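Local structure of KLLA0F20702p (Kluyveromyces lactis, 5Y5A) at residues E236-R241 against F258-L263; S293-K298 against N333-R338; R478-E483 against G518-K523. The protein is the Est1 subunit of yeast telomerase, whose N-terminal, TPR-like helical part binds Cdc13, an interaction thought to recruit telomerase to telomeres. One frame throughout, in Å; residues are numbered along the deposited sequence.

Interaction 1: residues E236-R241 against F258-L263; sequences ETFLQR and FVRSSL
Helices 235-247 and 251-263 form an antiparallel hairpin joined by a short turn, and in its buried seam Phe238 and Leu239 of the first helix face Phe258, Arg260 and Ser261 of the second. The axes of the two segments approach to 7.4 Å and make an angle of 164°. So close a fit is met by a small residue: Ser261 sets its CB 3.6 Å from the backbone N of Leu239 and also against Phe238 CB. With chi1 at 84°, its OG lies between its own backbone N and carbonyl carbon and bonds back to Phe258 O at 2.8 Å. Ser262 OG reaches the same oxygen from the opposite face of the carbonyl plane, so two hydroxyls grip one helix carbonyl. Next to Ser261, the Phe238 ring leans on Arg260, with CD2 3.4 Å from Arg260 CB. Farther out, Phe238 CE2 lies over the centre of the guanidinium that the bent Arg260 chain carries, 3.7 Å above a plane turned 39° from the ring. Met487 O and Tyr256 OH hold Arg260 NH1. On the remaining flank Leu239 CD1 meets Phe258 CD1 at 4.0 Å, while Leu239 O lies in the plane of that ring, at its edge beside CE1. Close antiparallel pairing around a small residue is consistent with the helical hairpins of the TPR clan, to which this family belongs.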
loop_
_atom_site.group_PDB
_atom_site.type_symbol
_atom_site.label_atom_id
_atom_site.label_comp_id
_atom_site.label_asym_id
_atom_site.label_seq_id
_atom_site.Cartn_x
_atom_site.Cartn_y
_atom_site.Cartn_z
ATOM N N GLU A 236 4.073 -4.327 7.304
ATOM C CA GLU A 236 4.749 -5.550 6.890
ATOM C C GLU A 236 3.977 -6.307 5.813
ATOM O O GLU A 236 4.571 -6.958 4.955
ATOM C CB GLU A 236 4.993 -6.459 8.096
ATOM C CG GLU A 236 6.014 -7.561 7.842
ATOM C CD GLU A 236 7.433 -7.031 7.665
ATOM O OE1 GLU A 236 7.734 -5.922 8.164
ATOM O OE2 GLU A 236 8.252 -7.735 7.033
ATOM N N THR A 237 2.654 -6.206 5.846
ATOM C CA THR A 237 1.826 -6.863 4.846
ATOM C C THR A 237 2.085 -6.314 3.446
ATOM O O THR A 237 2.156 -7.062 2.483
ATOM C CB THR A 237 0.341 -6.698 5.154
ATOM O OG1 THR A 237 0.114 -6.935 6.547
ATOM C CG2 THR A 237 -0.463 -7.677 4.326
ATOM N N PHE A 238 2.206 -4.998 3.348
ATOM C CA PHE A 238 2.519 -4.344 2.080
ATOM C C PHE A 238 3.928 -4.712 1.634
ATOM O O PHE A 238 4.176 -4.925 0.450
ATOM C CB PHE A 238 2.379 -2.816 2.208
ATOM C CG PHE A 238 0.977 -2.360 2.495
ATOM C CD1 PHE A 238 0.502 -2.311 3.800
ATOM C CD2 PHE A 238 0.131 -1.976 1.463
ATOM C CE1 PHE A 238 -0.795 -1.889 4.069
ATOM C CE2 PHE A 238 -1.162 -1.549 1.724
ATOM C CZ PHE A 238 -1.626 -1.508 3.028
ATOM N N LEU A 239 4.848 -4.795 2.592
ATOM C CA LEU A 239 6.225 -5.159 2.277
ATOM C C LEU A 239 6.286 -6.523 1.595
ATOM O O LEU A 239 6.949 -6.695 0.568
ATOM C CB LEU A 239 7.097 -5.175 3.537
ATOM C CG LEU A 239 8.563 -5.468 3.205
ATOM C CD1 LEU A 239 9.288 -4.192 2.778
ATOM C CD2 LEU A 239 9.293 -6.151 4.344
ATOM N N GLN A 240 5.580 -7.490 2.161
ATOM C CA GLN A 240 5.636 -8.849 1.643
ATOM C C GLN A 240 4.960 -8.932 0.280
ATOM O O GLN A 240 5.395 -9.682 -0.594
ATOM C CB GLN A 240 5.001 -9.822 2.631
ATOM C CG GLN A 240 5.778 -9.956 3.932
ATOM C CD GLN A 240 7.196 -10.483 3.725
ATOM O OE1 GLN A 240 7.447 -11.324 2.856
ATOM N NE2 GLN A 240 8.130 -9.987 4.531
ATOM N N ARG A 241 3.915 -8.134 0.090
ATOM C CA ARG A 241 3.270 -8.038 -1.215
ATOM C C ARG A 241 4.249 -7.521 -2.263
ATOM O O ARG A 241 4.316 -8.029 -3.383
ATOM C CB ARG A 241 2.056 -7.121 -1.150
ATOM C CG ARG A 241 0.744 -7.853 -1.192
ATOM C CD ARG A 241 -0.312 -6.990 -1.822
ATOM N NE ARG A 241 -0.528 -5.803 -1.016
ATOM C CZ ARG A 241 -1.309 -5.776 0.056
ATOM N NH1 ARG A 241 -1.452 -4.649 0.740
ATOM N NH2 ARG A 241 -1.948 -6.876 0.441
ATOM N N PHE A 258 6.278 -0.976 -1.312
ATOM C CA PHE A 258 7.340 -0.589 -0.381
ATOM C C PHE A 258 7.043 0.765 0.266
ATOM O O PHE A 258 7.319 0.969 1.446
ATOM C CB PHE A 258 8.706 -0.547 -1.083
ATOM C CG PHE A 258 9.199 -1.899 -1.546
ATOM C CD1 PHE A 258 8.717 -3.068 -0.967
ATOM C CD2 PHE A 258 10.142 -2.002 -2.562
ATOM C CE1 PHE A 258 9.172 -4.321 -1.389
ATOM C CE2 PHE A 258 10.600 -3.248 -2.991
ATOM C CZ PHE A 258 10.110 -4.408 -2.404
ATOM N N VAL A 259 6.486 1.688 -0.512
ATOM C CA VAL A 259 6.150 3.010 0.007
ATOM C C VAL A 259 5.004 2.899 1.003
ATOM O O VAL A 259 5.047 3.501 2.066
ATOM C CB VAL A 259 5.769 3.982 -1.126
ATOM C CG1 VAL A 259 5.106 5.229 -0.559
ATOM C CG2 VAL A 259 7.011 4.356 -1.929
ATOM N N ARG A 260 3.987 2.106 0.666
ATOM C CA ARG A 260 2.874 1.876 1.588
ATOM C C ARG A 260 3.356 1.255 2.909
ATOM O O ARG A 260 2.765 1.482 3.965
ATOM C CB ARG A 260 1.814 0.972 0.950
ATOM C CG ARG A 260 1.075 1.569 -0.262
ATOM C CD ARG A 260 0.247 2.801 0.112
ATOM N NE ARG A 260 -0.635 2.563 1.252
ATOM C CZ ARG A 260 -1.886 2.121 1.158
ATOM N NH1 ARG A 260 -2.415 1.856 -0.031
ATOM N NH2 ARG A 260 -2.615 1.944 2.259
ATOM N N SER A 261 4.426 0.470 2.840
ATOM C CA SER A 261 4.893 -0.277 3.997
ATOM C C SER A 261 5.697 0.629 4.915
ATOM O O SER A 261 5.846 0.349 6.097
ATOM C CB SER A 261 5.741 -1.476 3.568
ATOM O OG SER A 261 7.081 -1.078 3.339
ATOM N N SER A 262 6.215 1.714 4.347
ATOM C CA SER A 262 7.045 2.649 5.088
ATOM C C SER A 262 6.222 3.748 5.721
ATOM O O SER A 262 6.687 4.406 6.634
ATOM C CB SER A 262 8.091 3.293 4.175
ATOM O OG SER A 262 8.843 2.321 3.488
ATOM N N LEU A 263 5.011 3.956 5.213
ATOM C CA LEU A 263 4.199 5.115 5.590
ATOM C C LEU A 263 2.855 4.751 6.235
ATOM O O LEU A 263 2.020 5.626 6.472
ATOM C CB LEU A 263 3.943 5.987 4.361
ATOM C CG LEU A 263 5.165 6.541 3.632
ATOM C CD1 LEU A 263 4.705 7.295 2.407
ATOM C CD2 LEU A 263 5.930 7.458 4.559
#

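Interaction 2: residues S293-K298 against N333-R338; sequences SLDDLK and NRHSDR
Asp295 and Leu294, near the end of helix 285-298, receive His335 and Arg334 from a type I beta turn running from Asn333 to Ser336, which also contains an Asx turn through Asn333 OD1 and the N-H of His335. The charged part is a side-on salt bridge: Arg334 spreads NE and NH2 across the two oxygens of Asp295. NE meets the syn lone pair of OD1 at 3.2 Å, close to the guanidinium plane; NH2 reaches OD2 at 2.9 Å from above the carboxylate plane. The flat groups are turned 53° apart. Among the hydrogen bonds of the histidine, His335 NE2 gives only a weak, strongly bent one to Asp295 OD1 and is also bonded to Leu291 O. His335 ND1 accepts from Arg338 NH1, and this donor-acceptor pattern is consistent with a neutral ring protonated on NE2. Apolar contact fills in around these polar groups. Leu294 CB makes a CH-pi contact with the His335 ring, 3.8 Å from its centroid, and Lys298 CD sits 3.8 Å above the centre of the Arg338 guanidinium, whose NH2 also forms a salt bridge with Glu301. The extended Lys298 chain thus lays its methylenes, rather than its amine, on the arginine. At the guanidinium edge a water, in plane, accepts from Arg338 NH1 at 2.9 Å and donates to Leu294 O.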
loop_
_atom_site.group_PDB
_atom_site.type_symbol
_atom_site.label_atom_id
_atom_site.label_comp_id
_atom_site.label_asym_id
_atom_site.label_seq_id
_atom_site.Cartn_x
_atom_site.Cartn_y
_atom_site.Cartn_z
ATOM N N SER A 293 15.078 -3.981 -16.748
ATOM C CA SER A 293 13.712 -3.756 -17.191
ATOM C C SER A 293 13.620 -2.511 -18.059
ATOM O O SER A 293 12.966 -2.517 -19.101
ATOM C CB SER A 293 12.769 -3.615 -15.992
ATOM O OG SER A 293 12.531 -4.867 -15.388
ATOM N N LEU A 294 14.277 -1.442 -17.623
ATOM C CA LEU A 294 14.299 -0.221 -18.399
ATOM C C LEU A 294 14.973 -0.479 -19.758
ATOM O O LEU A 294 14.576 0.113 -20.759
ATOM C CB LEU A 294 14.994 0.900 -17.616
ATOM C CG LEU A 294 14.245 1.314 -16.340
ATOM C CD1 LEU A 294 15.065 2.253 -15.466
ATOM C CD2 LEU A 294 12.886 1.952 -16.667
ATOM N N ASP A 295 15.958 -1.382 -19.795
ATOM C CA ASP A 295 16.574 -1.804 -21.062
ATOM C C ASP A 295 15.548 -2.462 -21.985
ATOM O O ASP A 295 15.472 -2.148 -23.182
ATOM C CB ASP A 295 17.727 -2.800 -20.844
ATOM C CG ASP A 295 18.949 -2.178 -20.195
ATOM O OD1 ASP A 295 19.005 -0.943 -20.044
ATOM O OD2 ASP A 295 19.875 -2.942 -19.852
ATOM N N ASP A 296 14.790 -3.406 -21.428
ATOM C CA ASP A 296 13.800 -4.146 -22.203
ATOM C C ASP A 296 12.728 -3.194 -22.725
ATOM O O ASP A 296 12.275 -3.320 -23.851
ATOM C CB ASP A 296 13.153 -5.252 -21.364
ATOM C CG ASP A 296 14.166 -6.237 -20.798
ATOM O OD1 ASP A 296 15.222 -6.466 -21.432
ATOM O OD2 ASP A 296 13.896 -6.793 -19.713
ATOM N N LEU A 297 12.327 -2.234 -21.899
ATOM C CA LEU A 297 11.308 -1.292 -22.324
ATOM C C LEU A 297 11.838 -0.378 -23.422
ATOM O O LEU A 297 11.128 -0.095 -24.383
ATOM C CB LEU A 297 10.798 -0.474 -21.144
ATOM C CG LEU A 297 9.844 -1.244 -20.230
ATOM C CD1 LEU A 297 9.481 -0.400 -19.034
ATOM C CD2 LEU A 297 8.592 -1.656 -20.992
ATOM N N LYS A 298 13.088 0.062 -23.290
ATOM C CA LYS A 298 13.680 0.951 -24.286
ATOM C C LYS A 298 13.534 0.397 -25.701
ATOM O O LYS A 298 13.173 1.125 -26.623
ATOM C CB LYS A 298 15.160 1.209 -23.990
ATOM C CG LYS A 298 15.821 2.069 -25.064
ATOM C CD LYS A 298 17.264 2.396 -24.755
ATOM C CE LYS A 298 17.863 3.222 -25.883
ATOM N NZ LYS A 298 19.351 3.270 -25.829
ATOM N N ASN A 333 24.280 6.194 -14.050
ATOM C CA ASN A 333 23.981 4.935 -14.728
ATOM C C ASN A 333 23.675 5.129 -16.207
ATOM O O ASN A 333 23.554 6.257 -16.688
ATOM C CB ASN A 333 22.828 4.198 -14.028
ATOM C CG ASN A 333 21.486 4.876 -14.216
ATOM O OD1 ASN A 333 20.917 4.849 -15.304
ATOM N ND2 ASN A 333 20.956 5.459 -13.141
ATOM N N ARG A 334 23.553 4.017 -16.924
ATOM C CA ARG A 334 23.382 4.037 -18.377
ATOM C C ARG A 334 22.077 4.700 -18.829
ATOM O O ARG A 334 21.942 5.070 -19.991
ATOM C CB ARG A 334 23.462 2.610 -18.936
ATOM C CG ARG A 334 22.428 1.627 -18.378
ATOM C CD ARG A 334 22.803 0.229 -18.816
ATOM N NE ARG A 334 21.813 -0.793 -18.496
ATOM C CZ ARG A 334 21.845 -1.553 -17.407
ATOM N NH1 ARG A 334 22.804 -1.383 -16.505
ATOM N NH2 ARG A 334 20.912 -2.475 -17.212
ATOM N N HIS A 335 21.132 4.862 -17.907
ATOM C CA HIS A 335 19.858 5.501 -18.220
ATOM C C HIS A 335 19.812 6.951 -17.750
ATOM O O HIS A 335 18.796 7.627 -17.908
ATOM C CB HIS A 335 18.698 4.727 -17.588
ATOM C CG HIS A 335 18.496 3.361 -18.167
ATOM N ND1 HIS A 335 17.995 3.158 -19.434
ATOM C CD2 HIS A 335 18.721 2.130 -17.648
ATOM C CE1 HIS A 335 17.922 1.859 -19.673
ATOM N NE2 HIS A 335 18.356 1.214 -18.605
ATOM N N SER A 336 20.915 7.424 -17.177
ATOM C CA SER A 336 20.953 8.746 -16.565
ATOM C C SER A 336 20.634 9.856 -17.547
ATOM O O SER A 336 19.932 10.798 -17.203
ATOM C CB SER A 336 22.323 9.002 -15.928
ATOM O OG SER A 336 22.553 8.121 -14.839
ATOM N N ASP A 337 21.128 9.749 -18.776
ATOM C CA ASP A 337 20.876 10.800 -19.758
ATOM C C ASP A 337 19.499 10.678 -20.426
ATOM O O ASP A 337 19.185 11.419 -21.352
ATOM C CB ASP A 337 21.975 10.804 -20.825
ATOM C CG ASP A 337 22.096 9.475 -21.544
ATOM O OD1 ASP A 337 21.818 8.429 -20.918
ATOM O OD2 ASP A 337 22.473 9.476 -22.733
ATOM N N ARG A 338 18.672 9.756 -19.951
ATOM C CA ARG A 338 17.346 9.576 -20.532
ATOM C C ARG A 338 16.229 10.081 -19.617
ATOM O O ARG A 338 15.057 9.755 -19.831
ATOM C CB ARG A 338 17.106 8.094 -20.869
ATOM C CG ARG A 338 18.015 7.532 -21.954
ATOM C CD ARG A 338 17.737 6.042 -22.229
ATOM N NE ARG A 338 16.428 5.825 -22.844
ATOM C CZ ARG A 338 15.548 4.913 -22.439
ATOM N NH1 ARG A 338 15.825 4.115 -21.413
ATOM N NH2 ARG A 338 14.384 4.801 -23.063
HETATM O O HOH W 1 13.537 2.360 -20.996
#

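Interaction 3: residues R478-E483 against G518-K523; sequences RDYFYE and GKSKNK
Tyr480 and Ser520 both hold their first torsion near the positive staggered value, and this turns the ring of Tyr480 and the hydroxyl of Ser520 to each other across a pair of irregular chain segments. In Tyr480, chi1 of 61° puts CG between the backbone N and the carbonyl carbon, and the ring projects against 518-523. In Ser520, chi1 of 84° places OG in the equivalent position, 3.6 Å from Tyr480 CD2. The tyrosine is the centre of the contact, with segment 518-523 curving past it. Gly518 O lies 4.1 Å from CD1, and Lys523 contributes CA, 3.9 Å from the Tyr480 hydroxyl oxygen, and CG slightly farther off. Asn522 passes close to the CE2 side of the ring, but it is poorly ordered and its exact fit there is doubtful. The hydroxyl of Tyr480 is bonded beyond the two segments, to Glu529 and to the N-H of Leu524, so the end of the ring is tied both to helix 526-546, through Glu529, and to the chain just before it. The backbones are nearest at Phe481 and Gly518, where Gly518 CA makes a CA-H...O contact of 3.5 Å with Phe481 O. Gly518, with its positive phi, is the C-prime residue of the Schellman motif that ends helix 512-515. The Phe481 ring turns off from this seam, and it packs on an apolar side chain of the bound peptide, probably the Cdc13 fragment. Segment 478-483 lies in the loop after helix 447-462 and ends at helix 483-487, with Tyr482 as its N-cap; it is linked through Arg515, which bonds Asp479 O and the Phe481 backbone, to helix 512-515, while segment 518-523 carries the chain on toward helix 526-546.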
loop_
_atom_site.group_PDB
_atom_site.type_symbol
_atom_site.label_atom_id
_atom_site.label_comp_id
_atom_site.label_asym_id
_atom_site.label_seq_id
_atom_site.Cartn_x
_atom_site.Cartn_y
_atom_site.Cartn_z
ATOM N N ARG A 478 -22.147 10.591 4.191
ATOM C CA ARG A 478 -22.264 9.312 3.507
ATOM C C ARG A 478 -22.421 8.179 4.509
ATOM O O ARG A 478 -22.260 8.378 5.715
ATOM C CB ARG A 478 -21.037 9.068 2.650
ATOM C CG ARG A 478 -19.767 9.067 3.466
ATOM C CD ARG A 478 -18.600 8.761 2.594
ATOM N NE ARG A 478 -17.332 8.842 3.308
ATOM C CZ ARG A 478 -16.184 8.449 2.776
ATOM N NH1 ARG A 478 -16.185 7.948 1.546
ATOM N NH2 ARG A 478 -15.050 8.547 3.460
ATOM N N ASP A 479 -22.707 6.981 4.011
ATOM C CA ASP A 479 -23.001 5.861 4.897
ATOM C C ASP A 479 -21.924 4.785 4.900
ATOM O O ASP A 479 -21.971 3.864 5.722
ATOM C CB ASP A 479 -24.350 5.249 4.523
ATOM C CG ASP A 479 -25.505 6.178 4.831
ATOM O OD1 ASP A 479 -25.353 7.017 5.744
ATOM O OD2 ASP A 479 -26.554 6.080 4.163
ATOM N N TYR A 480 -20.947 4.910 4.005
ATOM C CA TYR A 480 -19.895 3.907 3.896
ATOM C C TYR A 480 -18.673 4.428 3.151
ATOM O O TYR A 480 -18.726 5.474 2.498
ATOM C CB TYR A 480 -20.431 2.643 3.205
ATOM C CG TYR A 480 -20.946 2.851 1.790
ATOM C CD1 TYR A 480 -20.096 2.722 0.696
ATOM C CD2 TYR A 480 -22.283 3.158 1.548
ATOM C CE1 TYR A 480 -20.556 2.902 -0.594
ATOM C CE2 TYR A 480 -22.751 3.343 0.255
ATOM C CZ TYR A 480 -21.883 3.212 -0.811
ATOM O OH TYR A 480 -22.340 3.391 -2.102
ATOM N N PHE A 481 -17.571 3.689 3.257
ATOM C CA PHE A 481 -16.323 4.051 2.590
ATOM C C PHE A 481 -16.359 3.714 1.101
ATOM O O PHE A 481 -16.965 2.719 0.699
ATOM C CB PHE A 481 -15.136 3.338 3.245
ATOM C CG PHE A 481 -14.506 4.103 4.375
ATOM C CD1 PHE A 481 -15.122 5.228 4.902
ATOM C CD2 PHE A 481 -13.285 3.704 4.897
ATOM C CE1 PHE A 481 -14.539 5.929 5.935
ATOM C CE2 PHE A 481 -12.696 4.402 5.935
ATOM C CZ PHE A 481 -13.323 5.518 6.453
ATOM N N TYR A 482 -15.707 4.546 0.291
ATOM C CA TYR A 482 -15.586 4.292 -1.141
ATOM C C TYR A 482 -14.262 3.575 -1.440
ATOM O O TYR A 482 -13.428 3.404 -0.543
ATOM C CB TYR A 482 -15.689 5.601 -1.935
ATOM C CG TYR A 482 -17.000 6.336 -1.741
ATOM C CD1 TYR A 482 -18.163 5.651 -1.413
ATOM C CD2 TYR A 482 -17.074 7.717 -1.872
ATOM C CE1 TYR A 482 -19.360 6.319 -1.225
ATOM C CE2 TYR A 482 -18.272 8.394 -1.689
ATOM C CZ TYR A 482 -19.407 7.688 -1.364
ATOM O OH TYR A 482 -20.593 8.352 -1.175
ATOM N N GLU A 483 -14.073 3.161 -2.694
ATOM C CA GLU A 483 -12.907 2.365 -3.077
ATOM C C GLU A 483 -11.611 3.031 -2.650
ATOM O O GLU A 483 -10.748 2.390 -2.046
ATOM C CB GLU A 483 -12.873 2.113 -4.592
ATOM C CG GLU A 483 -13.927 1.132 -5.113
ATOM C CD GLU A 483 -15.173 1.826 -5.654
ATOM O OE1 GLU A 483 -15.533 2.915 -5.144
ATOM O OE2 GLU A 483 -15.791 1.278 -6.593
ATOM N N GLY A 518 -16.707 -0.851 2.437
ATOM C CA GLY A 518 -17.605 -0.641 1.315
ATOM C C GLY A 518 -18.889 -1.450 1.303
ATOM O O GLY A 518 -19.664 -1.357 0.352
ATOM N N LYS A 519 -19.130 -2.235 2.350
ATOM C CA LYS A 519 -20.304 -3.101 2.384
ATOM C C LYS A 519 -21.390 -2.588 3.327
ATOM O O LYS A 519 -21.142 -2.343 4.506
ATOM C CB LYS A 519 -19.893 -4.527 2.764
ATOM C CG LYS A 519 -19.115 -5.219 1.654
ATOM C CD LYS A 519 -18.446 -6.511 2.089
ATOM C CE LYS A 519 -17.589 -7.054 0.946
ATOM N NZ LYS A 519 -16.672 -8.159 1.341
ATOM N N SER A 520 -22.595 -2.423 2.792
ATOM C CA SER A 520 -23.732 -1.976 3.590
ATOM C C SER A 520 -25.048 -2.267 2.877
ATOM O O SER A 520 -25.066 -2.597 1.692
ATOM C CB SER A 520 -23.629 -0.478 3.899
ATOM O OG SER A 520 -24.151 0.301 2.836
ATOM N N LYS A 521 -26.146 -2.139 3.614
ATOM C CA LYS A 521 -27.477 -2.307 3.044
ATOM C C LYS A 521 -27.785 -1.155 2.096
ATOM O O LYS A 521 -28.471 -1.323 1.088
ATOM C CB LYS A 521 -28.528 -2.377 4.149
ATOM C CG LYS A 521 -28.170 -3.309 5.295
ATOM C CD LYS A 521 -29.278 -3.345 6.343
ATOM C CE LYS A 521 -28.911 -4.248 7.511
ATOM N NZ LYS A 521 -30.009 -4.352 8.515
ATOM N N ASN A 522 -27.272 0.021 2.437
ATOM C CA ASN A 522 -27.412 1.187 1.583
ATOM C C ASN A 522 -26.205 1.353 0.675
ATOM O O ASN A 522 -25.314 2.149 0.957
ATOM C CB ASN A 522 -27.608 2.451 2.421
ATOM C CG ASN A 522 -27.585 3.718 1.580
ATOM O OD1 ASN A 522 -26.642 4.511 1.651
ATOM N ND2 ASN A 522 -28.625 3.912 0.775
ATOM N N LYS A 523 -26.162 0.580 -0.403
ATOM C CA LYS A 523 -25.174 0.819 -1.442
ATOM C C LYS A 523 -25.808 1.663 -2.531
ATOM O O LYS A 523 -26.920 1.394 -2.980
ATOM C CB LYS A 523 -24.627 -0.489 -2.012
ATOM C CG LYS A 523 -23.537 -0.287 -3.051
ATOM C CD LYS A 523 -22.998 -1.622 -3.545
ATOM C CE LYS A 523 -21.927 -1.428 -4.601
ATOM N NZ LYS A 523 -21.385 -2.722 -5.098
#

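In the fold
The centre of interaction 1 lies about 6 Å from that of the chain, and the contact is fully buried; interactions 2 and 3 are partly buried, on opposite sides of the chain's centre, with their own centres 44 Å apart. The secondary structure differs accordingly: two helices of a hairpin in interaction 1, a helix against a turn in interaction 2, and two loops in interaction 3. No pair of helices is shared. No hydrogen bond crosses the core contact, which relies on close packing, whereas interaction 2 is carried by charge and a bridging water. Interaction 3 depends on one aromatic ring whose hydroxyl is bonded elsewhere, and through Phe481 it adjoins the bound peptide.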